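PDB 1JAK: beta-N-acetylhexosaminidase from Streptomyces plicatus, which hydrolyses terminal beta-linked N-acetylhexosamine residues from glycans as a family 20 glycoside hydrolase, probably by substrate-assisted catalysis. Local coordinates for residues A[164-169]-A[174-179]; A[450-455]-A[459-464]. One frame throughout, in Å; residues are numbered along the deposited sequence.

Contact 1 of 2, residues A[164-169]-A[174-179]; sequences LDVSRH and DEVKRY. With IFG ((2R,3R,4S,5R)-2-acetamido-3,4-dihydroxy-5-hydroxymethyl-piperidine), chain F.
The first beta-alpha-beta unit of the catalytic alpha/beta barrel holds this contact: Leu164 of strand 159-165 and Val166 just after it make buried apolar contact with Val176 and Tyr179 of helix 173-184. Leu164 CD2 meets Val176 CG2 at 4.3 Å, and Val166 CG1 approaches the same methyl. With Leu164 CG anti to the backbone N (chi1 180°) and chi2 at 62°, CD1 lies over one face of the Tyr179 ring, while CB comes to 4.3 Å from Tyr179 CD2. Strand 190-194 completes the unit. Beyond strand 159-165 the barrel chain turns into the inhibitor pocket. Asp165 OD1 accepts Ser167 N at 2.8 Å, an Asx turn, and the bond from Arg168 N extends it to an Asx motif. Asp165 OD2 takes Arg168 NH1 at 3.0 Å in a salt bridge; the oxygen lies in the guanidinium plane, the nitrogen above the carboxylate plane. Arg168 NH1 and NH2 both donate to IFG O3, each at 2.9 Å, so the guanidinium edge forks round one hydroxyl. Replacing Arg168 with an alanine would probably leave O3 without both donors and Asp165 OD2 without its charged mate. Asp197 also bridges to Arg168 NH2, and Gln199 bonds NE.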
ATOM      1  N   LEU A 164      -5.879   2.483  -0.734  1.00  5.45           N
ATOM      2  CA  LEU A 164      -7.057   2.068  -1.479  1.00  6.04           C
ATOM      3  C   LEU A 164      -8.183   2.995  -1.056  1.00  6.03           C
ATOM      4  O   LEU A 164      -8.428   3.184   0.136  1.00  6.36           O
ATOM      5  CB  LEU A 164      -7.455   0.618  -1.191  1.00  6.02           C
ATOM      6  CG  LEU A 164      -8.709   0.169  -1.965  1.00  7.20           C
ATOM      7  CD1 LEU A 164      -8.449   0.239  -3.469  1.00  7.87           C
ATOM      8  CD2 LEU A 164      -9.091  -1.249  -1.562  1.00  8.09           C
ATOM      9  N   ASP A 165      -8.844   3.582  -2.047  1.00  5.83           N
ATOM     10  CA  ASP A 165      -9.967   4.491  -1.838  1.00  6.33           C
ATOM     11  C   ASP A 165     -11.225   3.623  -1.818  1.00  5.84           C
ATOM     12  O   ASP A 165     -11.606   3.064  -2.845  1.00  7.32           O
ATOM     13  CB  ASP A 165     -10.009   5.492  -3.008  1.00  5.39           C
ATOM     14  CG  ASP A 165     -11.251   6.378  -3.018  1.00  6.09           C
ATOM     15  OD1 ASP A 165     -12.123   6.273  -2.128  1.00  6.74           O
ATOM     16  OD2 ASP A 165     -11.348   7.198  -3.953  1.00  5.32           O
ATOM     17  N   VAL A 166     -11.849   3.486  -0.650  1.00  5.65           N
ATOM     18  CA  VAL A 166     -13.073   2.698  -0.547  1.00  5.84           C
ATOM     19  C   VAL A 166     -14.274   3.622  -0.372  1.00  6.78           C
ATOM     20  O   VAL A 166     -15.384   3.168  -0.086  1.00  7.03           O
ATOM     21  CB  VAL A 166     -13.017   1.688   0.636  1.00  6.54           C
ATOM     22  CG1 VAL A 166     -11.918   0.666   0.385  1.00  6.95           C
ATOM     23  CG2 VAL A 166     -12.779   2.418   1.956  1.00  7.83           C
ATOM     24  N   SER A 167     -14.041   4.919  -0.562  1.00  6.03           N
ATOM     25  CA  SER A 167     -15.091   5.927  -0.430  1.00  7.24           C
ATOM     26  C   SER A 167     -15.821   6.203  -1.745  1.00  6.91           C
ATOM     27  O   SER A 167     -17.055   6.257  -1.774  1.00  7.44           O
ATOM     28  CB  SER A 167     -14.503   7.238   0.107  1.00  6.93           C
ATOM     29  OG  SER A 167     -14.001   7.084   1.428  1.00  8.69           O
ATOM     30  N   ARG A 168     -15.071   6.390  -2.828  1.00  6.95           N
ATOM     31  CA  ARG A 168     -15.687   6.664  -4.131  1.00  5.57           C
ATOM     32  C   ARG A 168     -16.511   5.457  -4.572  1.00  7.13           C
ATOM     33  O   ARG A 168     -17.645   5.602  -5.027  1.00  7.95           O
ATOM     34  CB  ARG A 168     -14.609   7.050  -5.144  1.00  6.29           C
ATOM     35  CG  ARG A 168     -14.246   8.542  -5.075  1.00  6.20           C
ATOM     36  CD  ARG A 168     -14.117   9.062  -3.632  1.00  5.67           C
ATOM     37  NE  ARG A 168     -13.816  10.496  -3.610  1.00  5.19           N
ATOM     38  CZ  ARG A 168     -12.596  11.012  -3.723  1.00  5.19           C
ATOM     39  NH1 ARG A 168     -11.539  10.216  -3.848  1.00  5.13           N
ATOM     40  NH2 ARG A 168     -12.435  12.333  -3.763  1.00  6.07           N
ATOM     41  N   HIS A 169     -15.933   4.267  -4.455  1.00  7.28           N
ATOM     42  CA  HIS A 169     -16.669   3.034  -4.705  1.00  7.62           C
ATOM     43  C   HIS A 169     -16.276   2.158  -3.525  1.00  7.78           C
ATOM     44  O   HIS A 169     -15.098   2.050  -3.187  1.00  7.30           O
ATOM     45  CB  HIS A 169     -16.292   2.350  -6.022  1.00  7.87           C
ATOM     46  CG  HIS A 169     -16.959   2.947  -7.224  1.00  7.56           C
ATOM     47  ND1 HIS A 169     -16.342   3.879  -8.025  1.00  7.34           N
ATOM     48  CD2 HIS A 169     -18.191   2.753  -7.752  1.00  8.21           C
ATOM     49  CE1 HIS A 169     -17.162   4.235  -8.998  1.00  7.79           C
ATOM     50  NE2 HIS A 169     -18.291   3.566  -8.855  1.00  8.36           N
ATOM     51  N   ASP A 174     -13.635  -8.826   1.860  1.00  7.90           N
ATOM     52  CA  ASP A 174     -12.967  -9.787   0.991  1.00  7.80           C
ATOM     53  C   ASP A 174     -12.245  -9.144  -0.185  1.00  8.06           C
ATOM     54  O   ASP A 174     -11.190  -9.620  -0.603  1.00  8.11           O
ATOM     55  CB  ASP A 174     -13.956 -10.843   0.490  1.00  9.27           C
ATOM     56  CG  ASP A 174     -14.406 -11.782   1.593  1.00 13.30           C
ATOM     57  OD1 ASP A 174     -13.666 -11.925   2.589  1.00 12.91           O
ATOM     58  OD2 ASP A 174     -15.490 -12.388   1.459  1.00 13.20           O
ATOM     59  N   GLU A 175     -12.804  -8.063  -0.720  1.00  7.36           N
ATOM     60  CA  GLU A 175     -12.158  -7.388  -1.838  1.00  7.89           C
ATOM     61  C   GLU A 175     -10.924  -6.641  -1.336  1.00  7.37           C
ATOM     62  O   GLU A 175      -9.924  -6.530  -2.047  1.00  7.56           O
ATOM     63  CB  GLU A 175     -13.148  -6.442  -2.525  1.00  8.70           C
ATOM     64  CG  GLU A 175     -14.335  -7.201  -3.100  1.00 13.54           C
ATOM     65  CD  GLU A 175     -15.380  -6.313  -3.738  1.00 17.98           C
ATOM     66  OE1 GLU A 175     -15.781  -5.309  -3.115  1.00 20.47           O
ATOM     67  OE2 GLU A 175     -15.816  -6.636  -4.861  1.00 22.15           O
ATOM     68  N   VAL A 176     -10.984  -6.142  -0.105  1.00  6.41           N
ATOM     69  CA  VAL A 176      -9.834  -5.449   0.463  1.00  7.19           C
ATOM     70  C   VAL A 176      -8.746  -6.480   0.765  1.00  7.80           C
ATOM     71  O   VAL A 176      -7.561  -6.211   0.575  1.00  7.74           O
ATOM     72  CB  VAL A 176     -10.211  -4.677   1.745  1.00  6.74           C
ATOM     73  CG1 VAL A 176      -8.961  -4.108   2.406  1.00  8.25           C
ATOM     74  CG2 VAL A 176     -11.164  -3.543   1.389  1.00  8.45           C
ATOM     75  N   LYS A 177      -9.146  -7.666   1.227  1.00  6.71           N
ATOM     76  CA  LYS A 177      -8.177  -8.724   1.511  1.00  5.93           C
ATOM     77  C   LYS A 177      -7.470  -9.096   0.212  1.00  5.98           C
ATOM     78  O   LYS A 177      -6.268  -9.365   0.200  1.00  6.64           O
ATOM     79  CB  LYS A 177      -8.872  -9.959   2.092  1.00  5.84           C
ATOM     80  CG  LYS A 177      -9.317  -9.790   3.528  1.00  6.35           C
ATOM     81  CD  LYS A 177      -9.931 -11.075   4.063  1.00  6.38           C
ATOM     82  CE  LYS A 177     -10.279 -10.934   5.538  1.00  7.22           C
ATOM     83  NZ  LYS A 177     -10.906 -12.174   6.085  1.00  7.20           N
ATOM     84  N   ARG A 178      -8.226  -9.117  -0.880  1.00  6.40           N
ATOM     85  CA  ARG A 178      -7.662  -9.431  -2.183  1.00  6.47           C
ATOM     86  C   ARG A 178      -6.614  -8.384  -2.563  1.00  7.75           C
ATOM     87  O   ARG A 178      -5.526  -8.729  -3.025  1.00  6.72           O
ATOM     88  CB  ARG A 178      -8.770  -9.483  -3.244  1.00  7.51           C
ATOM     89  CG  ARG A 178      -8.263  -9.490  -4.683  1.00  8.37           C
ATOM     90  CD  ARG A 178      -9.387  -9.796  -5.665  1.00  8.10           C
ATOM     91  NE  ARG A 178      -9.088  -9.335  -7.019  1.00  9.53           N
ATOM     92  CZ  ARG A 178      -9.768  -9.703  -8.103  1.00 11.14           C
ATOM     93  NH1 ARG A 178     -10.788 -10.549  -7.995  1.00 11.35           N
ATOM     94  NH2 ARG A 178      -9.439  -9.218  -9.294  1.00 10.09           N
ATOM     95  N   TYR A 179      -6.928  -7.106  -2.355  1.00  7.00           N
ATOM     96  CA  TYR A 179      -5.968  -6.060  -2.698  1.00  6.42           C
ATOM     97  C   TYR A 179      -4.750  -6.146  -1.778  1.00  7.08           C
ATOM     98  O   TYR A 179      -3.621  -5.891  -2.200  1.00  7.76           O
ATOM     99  CB  TYR A 179      -6.609  -4.673  -2.604  1.00  7.07           C
ATOM    100  CG  TYR A 179      -5.825  -3.629  -3.366  1.00  6.82           C
ATOM    101  CD1 TYR A 179      -5.744  -3.677  -4.758  1.00  8.25           C
ATOM    102  CD2 TYR A 179      -5.114  -2.633  -2.699  1.00  7.31           C
ATOM    103  CE1 TYR A 179      -4.967  -2.761  -5.470  1.00  8.76           C
ATOM    104  CE2 TYR A 179      -4.332  -1.710  -3.403  1.00  7.22           C
ATOM    105  CZ  TYR A 179      -4.265  -1.785  -4.786  1.00  8.27           C
ATOM    106  OH  TYR A 179      -3.486  -0.894  -5.492  1.00  7.97           O
TER
HETATM  107  N1  IFG F 601      -7.215  14.341  -5.713  1.00  7.82           N
HETATM  108  C2  IFG F 601      -7.986  13.953  -4.505  1.00  7.93           C
HETATM  109  C3  IFG F 601      -8.489  12.453  -4.469  1.00  7.19           C
HETATM  110  C4  IFG F 601      -8.962  11.922  -5.838  1.00  7.77           C
HETATM  111  C5  IFG F 601      -7.860  12.184  -6.867  1.00  7.32           C
HETATM  112  C6  IFG F 601      -8.143  11.673  -8.276  1.00  7.71           C
HETATM  113  C7  IFG F 601      -5.902  13.749  -3.212  1.00  7.39           C
HETATM  114  C8  IFG F 601      -5.008  13.938  -2.013  1.00  6.95           C
HETATM  115  C9  IFG F 601      -7.506  13.672  -6.991  1.00  6.67           C
HETATM  116  N2  IFG F 601      -7.180  14.227  -3.294  1.00  6.65           N
HETATM  117  O7  IFG F 601      -5.422  13.139  -4.157  1.00  6.85           O
HETATM  118  O3  IFG F 601      -9.545  12.334  -3.524  1.00  6.78           O
HETATM  119  O4  IFG F 601     -10.139  12.632  -6.223  1.00  9.48           O
HETATM  120  O6  IFG F 601      -6.938  11.490  -9.012  1.00  6.35           O

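Contact 2 of 2, residues A[450-455]-A[459-464]; sequences ETLSDP and DYMAFP. With IFG ((2R,3R,4S,5R)-2-acetamido-3,4-dihydroxy-5-hydroxymethyl-piperidine), chain F.
Leu452 and Met461 meet at an oblique angle, the isobutyl group of one lying across the bent chain of the other. Leu452 CD2 comes to 3.7 Å from Met461 CG, and CD1 stands slightly farther from the same carbon. Both methyls of the Leu452 fork face Met461 CG from one side, CD2 the closer. Met461 CG is anti to the carbonyl carbon (chi1 -66°), and the chain folds again at chi2 and chi3. This pair packs the loop after strand 440-447 against the last turn of helix 455-462, within the barrel domain.

At the start of that helix the meeting is polar. Asp459 N donates to Pro455 O at 3.1 Å, a first-turn helical bond. The N-H...O angle is 156°. A water donates to Pro455 O and to Asp459 OD1, at 2.9 Å and 2.8 Å, so the carbonyl oxygen serves two donors. Asp459 OD2 turns to Arg178 and Arg182 of helix 173-184. Asp454, at the N-cap, accepts Gln457 N through OD1.

Glu450 lies at the pocket end of the loop. Its chain bends at chi2 (91°), and OE2 accepts IFG O4. The distance from OE2 to O4, 2.5 Å, is unusually short, so little should be read into the value. Arg168 NH1 is a weak, long ion partner of the same oxygen. At the helix, Arg178 and Arg182 probably stabilise the negative charge of Asp459 in its buried setting.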
ATOM      1  N   GLU A 450     -12.761   6.838  -8.263  1.00  6.49           N
ATOM      2  CA  GLU A 450     -13.871   7.512  -8.928  1.00  6.73           C
ATOM      3  C   GLU A 450     -14.349   6.702 -10.133  1.00  7.02           C
ATOM      4  O   GLU A 450     -15.543   6.668 -10.429  1.00  6.94           O
ATOM      5  CB  GLU A 450     -13.459   8.901  -9.434  1.00  7.18           C
ATOM      6  CG  GLU A 450     -13.522  10.007  -8.402  1.00  8.33           C
ATOM      7  CD  GLU A 450     -12.219  10.212  -7.657  1.00  8.25           C
ATOM      8  OE1 GLU A 450     -11.356   9.308  -7.676  1.00  7.67           O
ATOM      9  OE2 GLU A 450     -12.067  11.286  -7.042  1.00  9.62           O
ATOM     10  N   THR A 451     -13.410   6.051 -10.820  1.00  6.94           N
ATOM     11  CA  THR A 451     -13.722   5.291 -12.033  1.00  7.88           C
ATOM     12  C   THR A 451     -13.654   3.768 -11.932  1.00  7.74           C
ATOM     13  O   THR A 451     -13.888   3.077 -12.925  1.00  8.60           O
ATOM     14  CB  THR A 451     -12.772   5.693 -13.188  1.00  7.98           C
ATOM     15  OG1 THR A 451     -11.468   5.139 -12.951  1.00  8.73           O
ATOM     16  CG2 THR A 451     -12.654   7.208 -13.282  1.00  9.23           C
ATOM     17  N   LEU A 452     -13.346   3.249 -10.749  1.00  6.53           N
ATOM     18  CA  LEU A 452     -13.191   1.808 -10.561  1.00  6.51           C
ATOM     19  C   LEU A 452     -14.231   1.236  -9.603  1.00  8.38           C
ATOM     20  O   LEU A 452     -14.317   1.654  -8.453  1.00  7.24           O
ATOM     21  CB  LEU A 452     -11.779   1.533 -10.038  1.00  6.10           C
ATOM     22  CG  LEU A 452     -10.705   2.311 -10.815  1.00  5.93           C
ATOM     23  CD1 LEU A 452      -9.359   2.183 -10.123  1.00  5.97           C
ATOM     24  CD2 LEU A 452     -10.627   1.799 -12.246  1.00  6.07           C
ATOM     25  N   SER A 453     -15.001   0.262 -10.081  1.00  9.47           N
ATOM     26  CA  SER A 453     -16.052  -0.331  -9.266  1.00 10.33           C
ATOM     27  C   SER A 453     -15.926  -1.827  -8.979  1.00 11.78           C
ATOM     28  O   SER A 453     -16.750  -2.386  -8.255  1.00 13.84           O
ATOM     29  CB  SER A 453     -17.415  -0.043  -9.902  1.00 12.50           C
ATOM     30  OG  SER A 453     -17.466  -0.521 -11.232  1.00 16.08           O
ATOM     31  N   ASP A 454     -14.923  -2.489  -9.545  1.00  8.92           N
ATOM     32  CA  ASP A 454     -14.754  -3.910  -9.255  1.00 10.60           C
ATOM     33  C   ASP A 454     -13.281  -4.283  -9.138  1.00  9.35           C
ATOM     34  O   ASP A 454     -12.408  -3.577  -9.647  1.00  8.34           O
ATOM     35  CB  ASP A 454     -15.466  -4.782 -10.299  1.00 13.78           C
ATOM     36  CG  ASP A 454     -14.811  -4.737 -11.653  1.00 15.32           C
ATOM     37  OD1 ASP A 454     -13.616  -5.088 -11.749  1.00 18.66           O
ATOM     38  OD2 ASP A 454     -15.501  -4.362 -12.627  1.00 18.95           O
ATOM     39  N   PRO A 455     -12.985  -5.393  -8.442  1.00  9.83           N
ATOM     40  CA  PRO A 455     -11.613  -5.868  -8.238  1.00  9.28           C
ATOM     41  C   PRO A 455     -10.751  -5.988  -9.489  1.00  8.70           C
ATOM     42  O   PRO A 455      -9.555  -5.710  -9.441  1.00  9.25           O
ATOM     43  CB  PRO A 455     -11.816  -7.211  -7.544  1.00 10.26           C
ATOM     44  CG  PRO A 455     -13.042  -6.966  -6.731  1.00 10.55           C
ATOM     45  CD  PRO A 455     -13.940  -6.247  -7.712  1.00 10.39           C
ATOM     46  N   ASP A 459      -7.144  -4.057 -10.454  1.00  7.19           N
ATOM     47  CA  ASP A 459      -5.926  -4.703 -10.945  1.00  7.69           C
ATOM     48  C   ASP A 459      -5.371  -4.040 -12.202  1.00  8.13           C
ATOM     49  O   ASP A 459      -4.168  -3.793 -12.303  1.00  8.52           O
ATOM     50  CB  ASP A 459      -6.167  -6.191 -11.259  1.00  7.05           C
ATOM     51  CG  ASP A 459      -6.312  -7.049 -10.013  1.00  8.85           C
ATOM     52  OD1 ASP A 459      -5.735  -6.699  -8.962  1.00  9.07           O
ATOM     53  OD2 ASP A 459      -6.994  -8.094 -10.094  1.00  9.83           O
ATOM     54  N   TYR A 460      -6.246  -3.759 -13.162  1.00  6.50           N
ATOM     55  CA  TYR A 460      -5.817  -3.155 -14.418  1.00  7.16           C
ATOM     56  C   TYR A 460      -5.113  -1.810 -14.241  1.00  7.59           C
ATOM     57  O   TYR A 460      -4.183  -1.490 -14.988  1.00  8.32           O
ATOM     58  CB  TYR A 460      -7.013  -2.992 -15.358  1.00  7.03           C
ATOM     59  CG  TYR A 460      -6.648  -2.375 -16.688  1.00 10.36           C
ATOM     60  CD1 TYR A 460      -6.039  -3.128 -17.692  1.00 14.02           C
ATOM     61  CD2 TYR A 460      -6.887  -1.025 -16.929  1.00 12.25           C
ATOM     62  CE1 TYR A 460      -5.672  -2.542 -18.910  1.00 15.37           C
ATOM     63  CE2 TYR A 460      -6.528  -0.432 -18.132  1.00 15.36           C
ATOM     64  CZ  TYR A 460      -5.923  -1.192 -19.116  1.00 16.27           C
ATOM     65  OH  TYR A 460      -5.572  -0.589 -20.302  1.00 21.28           O
ATOM     66  N   MET A 461      -5.545  -1.031 -13.253  1.00  6.78           N
ATOM     67  CA  MET A 461      -4.938   0.272 -13.005  1.00  7.38           C
ATOM     68  C   MET A 461      -3.753   0.175 -12.045  1.00  7.44           C
ATOM     69  O   MET A 461      -2.830   0.984 -12.107  1.00  7.77           O
ATOM     70  CB  MET A 461      -5.984   1.253 -12.460  1.00  7.72           C
ATOM     71  CG  MET A 461      -7.091   1.599 -13.462  1.00  8.91           C
ATOM     72  SD  MET A 461      -6.469   2.152 -15.073  1.00  9.09           S
ATOM     73  CE  MET A 461      -5.813   3.782 -14.664  1.00 10.94           C
ATOM     74  N   ALA A 462      -3.767  -0.824 -11.168  1.00  6.66           N
ATOM     75  CA  ALA A 462      -2.673  -0.994 -10.214  1.00  6.67           C
ATOM     76  C   ALA A 462      -1.453  -1.639 -10.872  1.00  7.59           C
ATOM     77  O   ALA A 462      -0.318  -1.278 -10.569  1.00  7.74           O
ATOM     78  CB  ALA A 462      -3.136  -1.833  -9.029  1.00  7.58           C
ATOM     79  N   PHE A 463      -1.691  -2.595 -11.767  1.00  8.04           N
ATOM     80  CA  PHE A 463      -0.603  -3.284 -12.462  1.00  7.78           C
ATOM     81  C   PHE A 463      -0.471  -2.764 -13.888  1.00  8.40           C
ATOM     82  O   PHE A 463      -1.472  -2.583 -14.582  1.00  9.02           O
ATOM     83  CB  PHE A 463      -0.857  -4.795 -12.481  1.00  6.77           C
ATOM     84  CG  PHE A 463      -0.794  -5.440 -11.122  1.00  7.89           C
ATOM     85  CD1 PHE A 463      -1.888  -5.400 -10.261  1.00  7.41           C
ATOM     86  CD2 PHE A 463       0.367  -6.078 -10.700  1.00  8.53           C
ATOM     87  CE1 PHE A 463      -1.826  -5.990  -8.998  1.00  9.11           C
ATOM     88  CE2 PHE A 463       0.440  -6.671  -9.439  1.00  8.25           C
ATOM     89  CZ  PHE A 463      -0.660  -6.626  -8.587  1.00  7.72           C
ATOM     90  N   PRO A 464       0.766  -2.644 -14.396  1.00  8.50           N
ATOM     91  CA  PRO A 464       2.070  -2.956 -13.797  1.00  7.82           C
ATOM     92  C   PRO A 464       2.855  -1.890 -13.027  1.00  7.78           C
ATOM     93  O   PRO A 464       4.039  -2.090 -12.761  1.00  9.35           O
ATOM     94  CB  PRO A 464       2.858  -3.436 -15.003  1.00  7.76           C
ATOM     95  CG  PRO A 464       2.444  -2.413 -16.032  1.00  7.67           C
ATOM     96  CD  PRO A 464       0.931  -2.273 -15.815  1.00  8.37           C
TER
HETATM   97  N1  IFG F 601      -7.215  14.341  -5.713  1.00  7.82           N
HETATM   98  C2  IFG F 601      -7.986  13.953  -4.505  1.00  7.93           C
HETATM   99  C3  IFG F 601      -8.489  12.453  -4.469  1.00  7.19           C
HETATM  100  C4  IFG F 601      -8.962  11.922  -5.838  1.00  7.77           C
HETATM  101  C5  IFG F 601      -7.860  12.184  -6.867  1.00  7.32           C
HETATM  102  C6  IFG F 601      -8.143  11.673  -8.276  1.00  7.71           C
HETATM  103  C7  IFG F 601      -5.902  13.749  -3.212  1.00  7.39           C
HETATM  104  C8  IFG F 601      -5.008  13.938  -2.013  1.00  6.95           C
HETATM  105  C9  IFG F 601      -7.506  13.672  -6.991  1.00  6.67           C
HETATM  106  N2  IFG F 601      -7.180  14.227  -3.294  1.00  6.65           N
HETATM  107  O7  IFG F 601      -5.422  13.139  -4.157  1.00  6.85           O
HETATM  108  O3  IFG F 601      -9.545  12.334  -3.524  1.00  6.78           O
HETATM  109  O4  IFG F 601     -10.139  12.632  -6.223  1.00  9.48           O
HETATM  110  O6  IFG F 601      -6.938  11.490  -9.012  1.00  6.35           O
HETATM  111  O   HOH W   1      -7.952  -6.627  -7.202  1.00  8.92           O

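Overall arrangement
Following the chain, contact 1 comes first. It closes the short connection from strand 159-165 to helix 173-184. Contact 2 opens much later, after strand 440-447, and closes the turn into helix 455-462. The two loops are in series; neither nests in or crosses the other. In space they are neighbours, with centres 10 Å apart. Strands 159-165 and 440-447 are adjacent in the parallel barrel sheet, the first and last of its eight in chain order. A salt bridge between Arg178 and Asp459 ties the two outer helices together. At the other end, 164-169 and 450-455 both reach the inhibitor IFG.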